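Local structure of C alpha-dehydrogenase (Sphingobium sp. SYK-6, 4YAG) at residues A146-M151 / E260-A265; N57-R62 / A80-P85; K101-Q106 / S210-T215; G129-G134 / M176-I181; A72-E77 / M124-G129. The protein binds NADH as a member of the short-chain dehydrogenase/reductase family and probably oxidises a C-alpha alcohol in the bacterial pathway that cleaves lignin beta-aryl ethers. One frame throughout, in Å; residues are numbered along the deposited sequence.

Contact 1. Residues A146-M151 / E260-A265; sequences AGLTPM and EARFQA
R262 on the C-terminal helix 256-268 reaches L148 and P150 in the loop between strand 137-142 and helix 156-177, a beta-alpha connection of the Rossmann-type SDR fold. The polar part of the contact rests on one nitrogen. R262 NH1 donates to L148 O over 2.9 Å, with the N-H...O angle bent to 136°. The nitrogen sits in the carbonyl plane, on a lone pair of L148 O, at a C=O...N angle of 128°; the oxygen, in contrast, stands 31° out of the guanidinium plane. A water widens the grip by donating to G147 O at 2.7 Å and accepting from R262 NH1 at 3.1 Å, so that NH1 holds two consecutive carbonyls, one directly and one through solvent.

Apolar contacts flank this bond. The chain of R262 is extended from CG to NE, and the pyrrolidine of P150 crosses it obliquely, with P150 CG 3.8 Å from R262 CB. F263 presents its edge: L148 CG lies near the ring plane, 4.1 Å from F263 CZ, and the two side chains run at about a right angle.

The same two helix residues also meet the second subunit. R262 NE forms a salt bridge with E170 of the second subunit, and F263 stacks on F263 of that subunit, which places the loop, close to the NADH-binding K162, next to the intersubunit contact. Besides its nitrogen, R262 also brings its last methylene up to the loop, CD standing 3.1 Å from L148 O.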
# COMPACT_ATOMS: atom_id res chain seq x y z
N ALA A 146 12.85 2.61 -2.48
CA ALA A 146 12.33 1.31 -2.93
C ALA A 146 10.82 1.33 -3.18
O ALA A 146 10.25 0.40 -3.75
CB ALA A 146 12.67 0.23 -1.93
N GLY A 147 10.16 2.40 -2.76
CA GLY A 147 8.75 2.57 -3.02
C GLY A 147 8.51 3.26 -4.34
O GLY A 147 7.36 3.40 -4.75
N LEU A 148 9.58 3.64 -5.02
CA LEU A 148 9.49 4.43 -6.25
C LEU A 148 10.20 3.77 -7.44
O LEU A 148 9.63 3.67 -8.53
CB LEU A 148 10.11 5.80 -6.00
CG LEU A 148 9.57 6.99 -6.76
CD1 LEU A 148 8.08 7.17 -6.44
CD2 LEU A 148 10.39 8.22 -6.35
N THR A 149 11.44 3.35 -7.26
CA THR A 149 12.20 2.70 -8.31
C THR A 149 11.81 1.23 -8.41
O THR A 149 11.45 0.62 -7.41
CB THR A 149 13.71 2.86 -8.07
OG1 THR A 149 14.44 2.67 -9.29
CG2 THR A 149 14.21 1.91 -7.00
N PRO A 150 11.87 0.64 -9.61
CA PRO A 150 11.42 -0.75 -9.69
C PRO A 150 12.25 -1.70 -8.84
O PRO A 150 13.47 -1.60 -8.84
CB PRO A 150 11.60 -1.08 -11.17
CG PRO A 150 11.39 0.25 -11.85
CD PRO A 150 12.07 1.24 -10.95
N MET A 151 11.57 -2.61 -8.15
CA MET A 151 12.23 -3.54 -7.25
C MET A 151 11.92 -4.98 -7.66
O MET A 151 10.88 -5.24 -8.27
CB MET A 151 11.74 -3.32 -5.82
CG MET A 151 12.08 -1.92 -5.29
SD MET A 151 13.86 -1.63 -5.07
CE MET A 151 14.22 -2.71 -3.69
N GLU A 260 13.18 7.28 -13.83
CA GLU A 260 12.76 7.88 -15.11
C GLU A 260 12.25 6.83 -16.06
O GLU A 260 11.26 7.04 -16.77
CB GLU A 260 13.92 8.64 -15.77
CG GLU A 260 14.26 9.92 -15.05
CD GLU A 260 15.37 10.70 -15.69
OE1 GLU A 260 16.38 10.09 -16.11
OE2 GLU A 260 15.24 11.95 -15.77
N ALA A 261 12.94 5.69 -16.12
CA ALA A 261 12.56 4.64 -17.05
C ALA A 261 11.21 4.04 -16.66
O ALA A 261 10.39 3.73 -17.51
CB ALA A 261 13.64 3.54 -17.13
N ARG A 262 10.98 3.87 -15.36
CA ARG A 262 9.67 3.42 -14.85
C ARG A 262 8.58 4.43 -15.23
O ARG A 262 7.52 4.06 -15.75
CB ARG A 262 9.71 3.26 -13.33
CG ARG A 262 8.42 2.74 -12.74
CD ARG A 262 8.34 2.85 -11.24
NE ARG A 262 7.00 2.46 -10.84
CZ ARG A 262 6.29 3.00 -9.87
NH1 ARG A 262 6.80 3.94 -9.08
NH2 ARG A 262 5.05 2.58 -9.68
N PHE A 263 8.84 5.69 -14.93
CA PHE A 263 7.87 6.75 -15.21
C PHE A 263 7.55 6.81 -16.71
O PHE A 263 6.40 6.94 -17.11
CB PHE A 263 8.43 8.10 -14.75
CG PHE A 263 8.66 8.20 -13.27
CD1 PHE A 263 8.01 7.35 -12.37
CD2 PHE A 263 9.50 9.17 -12.75
CE1 PHE A 263 8.24 7.45 -11.01
CE2 PHE A 263 9.72 9.28 -11.40
CZ PHE A 263 9.09 8.43 -10.53
N GLN A 264 8.56 6.72 -17.56
CA GLN A 264 8.30 6.68 -18.99
C GLN A 264 7.45 5.50 -19.42
O GLN A 264 6.59 5.64 -20.27
CB GLN A 264 9.61 6.71 -19.76
CG GLN A 264 10.23 8.07 -19.70
CD GLN A 264 9.33 9.12 -20.34
OE1 GLN A 264 8.79 8.90 -21.42
NE2 GLN A 264 9.14 10.25 -19.66
N ALA A 265 7.70 4.32 -18.85
CA ALA A 265 6.90 3.15 -19.18
C ALA A 265 5.44 3.34 -18.74
O ALA A 265 4.52 2.98 -19.48
CB ALA A 265 7.50 1.88 -18.58
O HOH W 1 5.40 4.33 -6.33

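Contact 2. Residues N57-R62 / A80-P85; sequences NVHTIR and AVMGGP
H59 turns its imidazole flat toward V81, the side chains crossing at about a right angle, where helix 68-82 packs on strand 58-62, the outermost strand at one end of this chain's Rossmann-type parallel sheet. The evidence for a CH-pi contact is direct: V81 CG1 lies 3.9 Å from the centroid of the H59 ring and only 3° off its normal, so the methyl stands over the middle of the face. The strand side chain reaches this place because H59 CG is anti to the backbone N (chi1 179°). E77 OE2, hydrogen-bonded to H59 NE2, probably limits rotation of the ring.

M82 meets the strand differently. Its chain is bent at both chi2 and chi3; M82 CG comes within 3.6 Å of H59 CB, at the root of the imidazole, and the sulfur follows at 3.9 Å between M82 SD and H59 CB. The folded chain then passes on to the backbone before the strand. Side chains of M82 and I61 also touch the neighbouring strand 31-36, so the sheet is covered beyond its edge. At the end of the thioether, M82 CE rests 3.6 Å from N57 C.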
# COMPACT_ATOMS: atom_id res chain seq x y z
N ASN A 57 15.18 16.52 28.30
CA ASN A 57 14.41 16.88 27.11
C ASN A 57 14.10 15.70 26.21
O ASN A 57 13.69 15.88 25.08
CB ASN A 57 15.15 17.99 26.35
CG ASN A 57 15.07 19.30 27.07
OD1 ASN A 57 14.01 19.67 27.57
ND2 ASN A 57 16.21 19.99 27.19
N VAL A 58 14.29 14.49 26.74
CA VAL A 58 14.09 13.26 26.00
C VAL A 58 13.35 12.25 26.88
O VAL A 58 13.81 11.91 27.97
CB VAL A 58 15.41 12.63 25.54
CG1 VAL A 58 15.12 11.38 24.70
CG2 VAL A 58 16.22 13.64 24.74
N HIS A 59 12.18 11.84 26.41
CA HIS A 59 11.39 10.82 27.10
C HIS A 59 11.30 9.61 26.18
O HIS A 59 11.18 9.77 24.97
CB HIS A 59 9.98 11.35 27.38
CG HIS A 59 9.08 10.38 28.06
ND1 HIS A 59 9.37 9.83 29.30
CD2 HIS A 59 7.88 9.87 27.71
CE1 HIS A 59 8.39 9.03 29.67
NE2 HIS A 59 7.47 9.03 28.72
N THR A 60 11.36 8.41 26.74
CA THR A 60 11.29 7.19 25.94
C THR A 60 10.03 6.41 26.28
O THR A 60 9.61 6.35 27.42
CB THR A 60 12.51 6.29 26.16
OG1 THR A 60 12.64 6.01 27.55
CG2 THR A 60 13.77 6.99 25.66
N ILE A 61 9.46 5.80 25.25
CA ILE A 61 8.30 4.93 25.39
C ILE A 61 8.54 3.68 24.57
O ILE A 61 8.81 3.77 23.36
CB ILE A 61 7.00 5.60 24.89
CG1 ILE A 61 6.69 6.87 25.67
CG2 ILE A 61 5.82 4.63 25.01
CD1 ILE A 61 5.49 7.63 25.15
N ARG A 62 8.40 2.54 25.21
CA ARG A 62 8.48 1.26 24.52
C ARG A 62 7.09 0.90 23.98
O ARG A 62 6.11 0.80 24.76
CB ARG A 62 8.98 0.17 25.46
CG ARG A 62 9.13 -1.17 24.76
CD ARG A 62 9.74 -2.20 25.65
NE ARG A 62 9.74 -3.52 25.01
CZ ARG A 62 8.80 -4.45 25.19
NH1 ARG A 62 7.76 -4.22 25.99
NH2 ARG A 62 8.90 -5.61 24.56
N ALA A 80 0.87 14.33 28.03
CA ALA A 80 0.94 14.53 29.49
C ALA A 80 2.35 14.78 29.97
O ALA A 80 2.59 15.63 30.83
CB ALA A 80 0.34 13.33 30.22
N VAL A 81 3.30 14.01 29.44
CA VAL A 81 4.67 14.05 29.97
C VAL A 81 5.53 15.14 29.30
O VAL A 81 6.29 15.83 29.99
CB VAL A 81 5.36 12.67 29.86
CG1 VAL A 81 6.82 12.73 30.35
CG2 VAL A 81 4.58 11.64 30.65
N MET A 82 5.40 15.31 27.99
CA MET A 82 6.28 16.21 27.26
C MET A 82 5.56 17.27 26.45
O MET A 82 6.21 18.12 25.87
CB MET A 82 7.19 15.42 26.30
CG MET A 82 8.08 14.40 27.00
SD MET A 82 9.26 15.11 28.15
CE MET A 82 10.56 15.55 27.00
N GLY A 83 4.23 17.21 26.41
CA GLY A 83 3.45 18.15 25.63
C GLY A 83 3.27 17.71 24.19
O GLY A 83 4.06 16.94 23.63
N GLY A 84 2.20 18.19 23.56
CA GLY A 84 2.03 17.96 22.14
C GLY A 84 1.72 16.50 21.78
O GLY A 84 0.93 15.84 22.47
N PRO A 85 2.37 15.98 20.72
CA PRO A 85 3.50 16.56 20.00
C PRO A 85 3.08 17.55 18.93
O PRO A 85 1.93 17.52 18.49
CB PRO A 85 4.13 15.34 19.32
CG PRO A 85 2.94 14.49 18.99
CD PRO A 85 1.95 14.69 20.13

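Contact 3. Residues K101-Q106 / S210-T215; sequences KDATYQ and SGLAET
This contact joins the approach to helix 105-133 with the start of helix 213-219, in the region after strand 181-187 that in SDR enzymes commonly forms the substrate-binding loop; D102, A103 and T104 meet G211 and L212 here. The backbones come close enough for a CA-H...O contact, G211 CA standing 3.4 Å from D102 O with an angle of 161° at the hydrogen. A side chain at G211 would have no room, since a CB would fall 1.9 Å from D102 O; T104 CG2 lies 3.8 Å from G211 N.

T104 is the N-cap of helix 105-133. Its OG1 lies between the backbone N and the carbonyl carbon (chi1 65°), where it accepts a weak bond from Q106 N at 3.3 Å and also pairs with G209 O. An alanine here would probably leave Q106 N without its cap and G209 O without its mate, and open a gap beside G211 where CG2 had been.

S210 shapes the opposing loop. S210 OG accepts from L212 N at 3.1 Å and a nearly straight 168°, an ST turn that leads to L212 as the N-cap of helix 213-219. D107 ties the two sides together, since its carboxylate bonds S210 OG, G211 N and T104 N.

L212 supplies the apolar part. Its two methyls divide the work: L212 CD1 faces A103 CB at 4.4 Å, while L212 CD2 lies 4.0 Å from D102 CB.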
# COMPACT_ATOMS: atom_id res chain seq x y z
N LYS A 101 8.73 -16.93 -2.98
CA LYS A 101 7.94 -18.15 -2.83
C LYS A 101 7.97 -18.68 -1.40
O LYS A 101 7.19 -19.57 -1.05
CB LYS A 101 8.43 -19.21 -3.81
CG LYS A 101 8.32 -18.78 -5.27
CD LYS A 101 8.65 -19.91 -6.22
CE LYS A 101 10.08 -20.40 -6.09
NZ LYS A 101 11.09 -19.36 -6.48
N ASP A 102 8.86 -18.14 -0.58
CA ASP A 102 8.98 -18.57 0.83
C ASP A 102 8.07 -17.72 1.72
O ASP A 102 7.70 -18.13 2.82
CB ASP A 102 10.41 -18.42 1.34
CG ASP A 102 11.37 -19.47 0.80
OD1 ASP A 102 10.91 -20.45 0.20
OD2 ASP A 102 12.59 -19.30 1.01
N ALA A 103 7.72 -16.51 1.28
CA ALA A 103 6.92 -15.62 2.12
C ALA A 103 5.52 -16.20 2.35
O ALA A 103 4.89 -16.74 1.44
CB ALA A 103 6.81 -14.23 1.50
N THR A 104 5.05 -16.10 3.58
CA THR A 104 3.72 -16.58 3.96
C THR A 104 2.83 -15.40 4.31
O THR A 104 3.27 -14.25 4.33
CB THR A 104 3.82 -17.46 5.16
OG1 THR A 104 4.28 -16.66 6.26
CG2 THR A 104 4.75 -18.61 4.91
N TYR A 105 1.56 -15.68 4.60
CA TYR A 105 0.64 -14.65 5.02
C TYR A 105 1.18 -13.91 6.25
O TYR A 105 1.00 -12.71 6.36
CB TYR A 105 -0.72 -15.26 5.33
CG TYR A 105 -1.65 -15.47 4.14
CD1 TYR A 105 -1.88 -14.46 3.22
CD2 TYR A 105 -2.32 -16.68 3.98
CE1 TYR A 105 -2.77 -14.64 2.14
CE2 TYR A 105 -3.20 -16.87 2.91
CZ TYR A 105 -3.43 -15.85 2.02
OH TYR A 105 -4.31 -16.03 0.96
N GLN A 106 1.86 -14.61 7.14
CA GLN A 106 2.41 -13.95 8.32
C GLN A 106 3.43 -12.89 7.92
O GLN A 106 3.50 -11.83 8.54
CB GLN A 106 3.06 -14.94 9.29
CG GLN A 106 2.09 -15.69 10.18
CD GLN A 106 1.70 -14.89 11.41
OE1 GLN A 106 1.03 -13.86 11.30
NE2 GLN A 106 2.17 -15.32 12.59
N SER A 210 6.07 -17.79 9.92
CA SER A 210 6.88 -17.04 8.97
C SER A 210 7.67 -18.00 8.10
O SER A 210 8.07 -19.09 8.55
CB SER A 210 7.84 -16.11 9.70
OG SER A 210 8.77 -15.51 8.81
N GLY A 211 7.89 -17.62 6.85
CA GLY A 211 8.76 -18.41 6.00
C GLY A 211 10.15 -17.84 5.82
O GLY A 211 10.92 -18.38 5.04
N LEU A 212 10.48 -16.77 6.54
CA LEU A 212 11.68 -15.99 6.26
C LEU A 212 12.67 -15.94 7.43
O LEU A 212 13.56 -15.10 7.45
CB LEU A 212 11.28 -14.56 5.88
CG LEU A 212 10.44 -14.48 4.61
CD1 LEU A 212 10.00 -13.06 4.33
CD2 LEU A 212 11.18 -15.07 3.41
N ALA A 213 12.55 -16.83 8.40
CA ALA A 213 13.47 -16.81 9.53
C ALA A 213 14.91 -16.95 9.06
O ALA A 213 15.80 -16.29 9.58
CB ALA A 213 13.13 -17.90 10.52
N GLU A 214 15.14 -17.81 8.07
CA GLU A 214 16.50 -18.03 7.58
C GLU A 214 17.05 -16.75 6.97
O GLU A 214 18.22 -16.40 7.18
CB GLU A 214 16.55 -19.19 6.58
CG GLU A 214 17.94 -19.47 6.03
CD GLU A 214 17.98 -20.67 5.07
OE1 GLU A 214 16.95 -21.38 4.95
OE2 GLU A 214 19.04 -20.88 4.45
N THR A 215 16.21 -16.04 6.22
CA THR A 215 16.62 -14.79 5.61
C THR A 215 16.96 -13.77 6.69
O THR A 215 17.95 -13.05 6.58
CB THR A 215 15.55 -14.25 4.66
OG1 THR A 215 15.40 -15.18 3.57
CG2 THR A 215 15.95 -12.91 4.11

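Contact 4. Residues G129-G134 / M176-I181; sequences GMRARG and MAEDNI
M176 O, the carbonyl of a residue whose side chain meets R131 across the contact, accepts from both D179 N and I181 N, which reach it from opposite faces of its plane, each at 3.0 Å. The turn held in this way carries D179 to R131. R131 NH1 donates to D179 OD2 over 2.8 Å at an N-H...O angle of 160°, forming a salt bridge. The oxygen uses its anti lone pair and lies 1° out of the guanidinium plane, while the carboxylate plane is turned 79° against it. S175 OG takes R131 NH2 as well, giving the group a second anchor.

M176 covers one guanidinium face with its sulfur, M176 SD lying 3.7 Å from R131 NH2. Its methyl carbon is slightly nearer, M176 CE lying 3.6 Å from R131 NH2. E178 adds opposite charge at longer range, without an N-H pointing at it, and salt-bridges K101 of the second subunit.

Deeper in, I181 CD1 touches both helix side chains, 3.8 Å from M130 CB and 4.0 Å from R131 CG. One water lies within reach of M130 O and D179 O, another of R131 O and D179 OD1. The bonds I181 N to M176 O and N180 N to A177 O, with N180 at positive phi as C-prime residue, make a Schellman motif that ends helix 156-177 and leads into strand 181-187 of the Rossmann-type sheet.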
# COMPACT_ATOMS: atom_id res chain seq x y z
N GLY A 129 -5.31 15.48 18.06
CA GLY A 129 -4.81 16.40 19.05
C GLY A 129 -4.02 17.52 18.43
O GLY A 129 -4.09 18.65 18.88
N MET A 130 -3.27 17.22 17.37
CA MET A 130 -2.50 18.24 16.69
C MET A 130 -3.42 19.28 16.08
O MET A 130 -3.13 20.47 16.11
CB MET A 130 -1.59 17.62 15.63
CG MET A 130 -0.54 16.66 16.22
SD MET A 130 0.34 15.66 14.97
CE MET A 130 1.25 16.93 14.10
N ARG A 131 -4.53 18.84 15.51
CA ARG A 131 -5.52 19.78 15.01
C ARG A 131 -6.15 20.57 16.16
O ARG A 131 -6.29 21.79 16.08
CB ARG A 131 -6.61 19.06 14.25
CG ARG A 131 -6.16 18.24 13.05
CD ARG A 131 -7.40 17.66 12.41
NE ARG A 131 -7.16 16.63 11.40
CZ ARG A 131 -6.99 16.86 10.10
NH1 ARG A 131 -7.03 18.11 9.63
NH2 ARG A 131 -6.82 15.85 9.27
N ALA A 132 -6.56 19.87 17.21
CA ALA A 132 -7.28 20.51 18.31
C ALA A 132 -6.48 21.62 18.99
O ALA A 132 -7.04 22.64 19.43
CB ALA A 132 -7.67 19.47 19.33
N ARG A 133 -5.18 21.42 19.11
CA ARG A 133 -4.34 22.35 19.84
C ARG A 133 -4.14 23.66 19.08
O ARG A 133 -3.81 24.69 19.68
CB ARG A 133 -2.99 21.71 20.20
CG ARG A 133 -3.12 20.73 21.38
CD ARG A 133 -1.79 20.15 21.83
NE ARG A 133 -1.15 19.31 20.82
CZ ARG A 133 -1.38 18.01 20.64
NH1 ARG A 133 -2.25 17.35 21.40
NH2 ARG A 133 -0.74 17.37 19.70
N GLY A 134 -4.32 23.61 17.77
CA GLY A 134 -4.38 24.80 16.95
C GLY A 134 -3.08 25.55 16.76
O GLY A 134 -3.09 26.73 16.43
N MET A 176 -4.42 17.91 6.16
CA MET A 176 -3.59 18.38 7.26
C MET A 176 -3.39 19.89 7.18
O MET A 176 -3.34 20.59 8.20
CB MET A 176 -2.25 17.66 7.26
CG MET A 176 -2.38 16.16 7.51
SD MET A 176 -3.15 15.81 9.13
CE MET A 176 -3.67 14.11 8.88
N ALA A 177 -3.27 20.39 5.96
CA ALA A 177 -3.07 21.83 5.75
C ALA A 177 -4.24 22.65 6.30
O ALA A 177 -4.06 23.82 6.64
CB ALA A 177 -2.88 22.13 4.28
N GLU A 178 -5.44 22.08 6.36
CA GLU A 178 -6.59 22.79 6.94
C GLU A 178 -6.27 23.31 8.34
O GLU A 178 -6.83 24.31 8.80
CB GLU A 178 -7.81 21.87 7.04
CG GLU A 178 -8.33 21.38 5.73
CD GLU A 178 -9.40 20.31 5.89
OE1 GLU A 178 -9.91 20.13 7.01
OE2 GLU A 178 -9.73 19.66 4.88
N ASP A 179 -5.40 22.60 9.03
CA ASP A 179 -5.04 22.94 10.40
C ASP A 179 -3.56 23.29 10.53
O ASP A 179 -2.96 23.16 11.60
CB ASP A 179 -5.41 21.78 11.33
CG ASP A 179 -6.91 21.59 11.44
OD1 ASP A 179 -7.55 22.44 12.12
OD2 ASP A 179 -7.44 20.62 10.84
N ASN A 180 -2.98 23.77 9.42
CA ASN A 180 -1.61 24.24 9.37
C ASN A 180 -0.63 23.16 9.83
O ASN A 180 0.38 23.44 10.49
CB ASN A 180 -1.46 25.51 10.20
CG ASN A 180 -0.15 26.23 9.94
OD1 ASN A 180 0.45 26.10 8.86
ND2 ASN A 180 0.30 27.00 10.92
N ILE A 181 -0.93 21.92 9.45
CA ILE A 181 -0.02 20.81 9.64
C ILE A 181 0.55 20.45 8.28
O ILE A 181 -0.17 20.04 7.36
CB ILE A 181 -0.75 19.60 10.25
CG1 ILE A 181 -1.31 19.95 11.64
CG2 ILE A 181 0.19 18.39 10.33
CD1 ILE A 181 -2.32 18.93 12.14
O HOH W 2 -3.22 22.95 14.52
O HOH W 3 -6.30 23.75 14.02

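Contact 5. Residues A72-E77 / M124-G129; sequences AEAARE and MAFTPG
F126 lies over A75, and the conformation of its side chain decides the contact. F126 CG is anti to the carbonyl carbon and beside the backbone N (chi1 -75°), which places CG on the side of segment 72-77; the turn about chi2 then presents the ring's face to A75. There A75 CB meets one face, 3.9 Å from the ring centroid and 13° off the normal, a CH-pi contact over the centre. The far end of the ring comes still closer to the backbone, F126 CZ and F126 CE2 each being 3.5 Å from A75 CA. F126 CZ also reaches the preceding residue, 4.2 Å from A74 CB.

The two segments belong to helices 68-82 and 105-133, neighbours in the helical layer on one side of the Rossmann-type SDR sheet. The axes of segments 72-77 and 124-129 approach to 8.9 Å and run in the same general direction, 35° apart, a distance in keeping with the alanines that line the crossing. An alanine in place of F126 would probably open a gap over A74 and A75, and would leave F9, whose ring meets that of F126, without its aromatic partner.

A75 and A125 point into the crossing. A75 CB comes 3.5 Å from A125 O, and A125 CB stands 4.3 Å from A72 N. Beyond F126 helix 105-133 is kinked, P128 having no N-H to give to the turn before and G129 N making only a weak bond, 3.3 Å, to F126 O.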
# COMPACT_ATOMS: atom_id res chain seq x y z
N ALA A 72 -2.66 4.79 21.10
CA ALA A 72 -3.55 5.71 21.78
C ALA A 72 -2.99 6.09 23.16
O ALA A 72 -3.06 7.26 23.58
CB ALA A 72 -4.94 5.10 21.94
N GLU A 73 -2.45 5.09 23.85
CA GLU A 73 -1.76 5.33 25.12
C GLU A 73 -0.61 6.29 24.91
O GLU A 73 -0.40 7.20 25.71
CB GLU A 73 -1.23 4.02 25.69
CG GLU A 73 -2.29 3.07 26.19
CD GLU A 73 -1.75 1.68 26.53
OE1 GLU A 73 -0.53 1.46 26.42
OE2 GLU A 73 -2.56 0.81 26.90
N ALA A 74 0.15 6.06 23.85
CA ALA A 74 1.32 6.92 23.59
C ALA A 74 0.93 8.37 23.32
O ALA A 74 1.65 9.29 23.70
CB ALA A 74 2.13 6.36 22.45
N ALA A 75 -0.20 8.59 22.65
CA ALA A 75 -0.64 9.94 22.39
C ALA A 75 -0.99 10.64 23.71
O ALA A 75 -0.68 11.81 23.92
CB ALA A 75 -1.84 9.95 21.41
N ARG A 76 -1.65 9.92 24.61
CA ARG A 76 -1.91 10.46 25.95
C ARG A 76 -0.63 10.71 26.74
O ARG A 76 -0.50 11.75 27.37
CB ARG A 76 -2.83 9.55 26.76
CG ARG A 76 -4.28 9.53 26.27
CD ARG A 76 -5.17 8.78 27.22
NE ARG A 76 -4.87 7.35 27.33
CZ ARG A 76 -5.39 6.41 26.54
NH1 ARG A 76 -6.19 6.72 25.52
NH2 ARG A 76 -5.06 5.14 26.74
N GLU A 77 0.29 9.75 26.70
CA GLU A 77 1.52 9.86 27.51
C GLU A 77 2.41 10.98 26.96
O GLU A 77 2.95 11.77 27.73
CB GLU A 77 2.27 8.51 27.50
CG GLU A 77 3.56 8.52 28.34
CD GLU A 77 4.20 7.14 28.53
OE1 GLU A 77 3.61 6.09 28.07
OE2 GLU A 77 5.31 7.13 29.15
N MET A 124 -3.68 8.45 12.86
CA MET A 124 -4.99 8.35 13.48
C MET A 124 -4.95 8.67 14.97
O MET A 124 -5.86 9.31 15.50
CB MET A 124 -5.56 6.94 13.26
CG MET A 124 -5.83 6.61 11.78
SD MET A 124 -7.06 7.67 10.97
CE MET A 124 -8.46 7.13 11.88
N ALA A 125 -3.89 8.23 15.63
CA ALA A 125 -3.78 8.44 17.08
C ALA A 125 -3.37 9.86 17.46
O ALA A 125 -3.81 10.35 18.49
CB ALA A 125 -2.80 7.45 17.68
N PHE A 126 -2.53 10.50 16.64
CA PHE A 126 -1.94 11.79 17.01
C PHE A 126 -2.52 13.02 16.34
O PHE A 126 -2.52 14.09 16.94
CB PHE A 126 -0.43 11.78 16.77
CG PHE A 126 0.32 10.99 17.79
CD1 PHE A 126 0.43 9.62 17.68
CD2 PHE A 126 0.86 11.60 18.90
CE1 PHE A 126 1.10 8.85 18.65
CE2 PHE A 126 1.52 10.86 19.85
CZ PHE A 126 1.64 9.49 19.74
N THR A 127 -2.99 12.91 15.12
CA THR A 127 -3.42 14.13 14.44
C THR A 127 -4.67 14.80 15.01
O THR A 127 -4.76 16.01 14.93
CB THR A 127 -3.49 14.02 12.88
OG1 THR A 127 -4.50 13.09 12.51
CG2 THR A 127 -2.15 13.65 12.33
N PRO A 128 -5.62 14.05 15.62
CA PRO A 128 -6.74 14.78 16.20
C PRO A 128 -6.28 15.83 17.21
O PRO A 128 -6.77 16.96 17.20
CB PRO A 128 -7.57 13.67 16.85
CG PRO A 128 -7.34 12.51 15.99
CD PRO A 128 -5.89 12.60 15.59
N GLY A 129 -5.31 15.48 18.06
CA GLY A 129 -4.81 16.40 19.05
C GLY A 129 -4.02 17.52 18.43
O GLY A 129 -4.09 18.65 18.88

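Overall arrangement
From the N terminus, contact 2 opens first, on strand 58-62, and closes on the end of helix 68-82. Contact 5 starts in that helix before contact 2 has closed, so the two cross, and it closes on helix 105-133. Contact 3 begins within the span of contact 5, crosses it, and closes only at helix 213-219. Contact 4, sharing G129 with contact 5, falls wholly within the span of contact 3. Contact 1 opens between the segments of contact 4, crosses contacts 4 and 3, and closes last. Contacts 2, 4 and 5 gather at one end, where R133 NH2 bonds P85 O; contacts 1 and 3 tie the later loops and C-terminal helix to the Rossmann core.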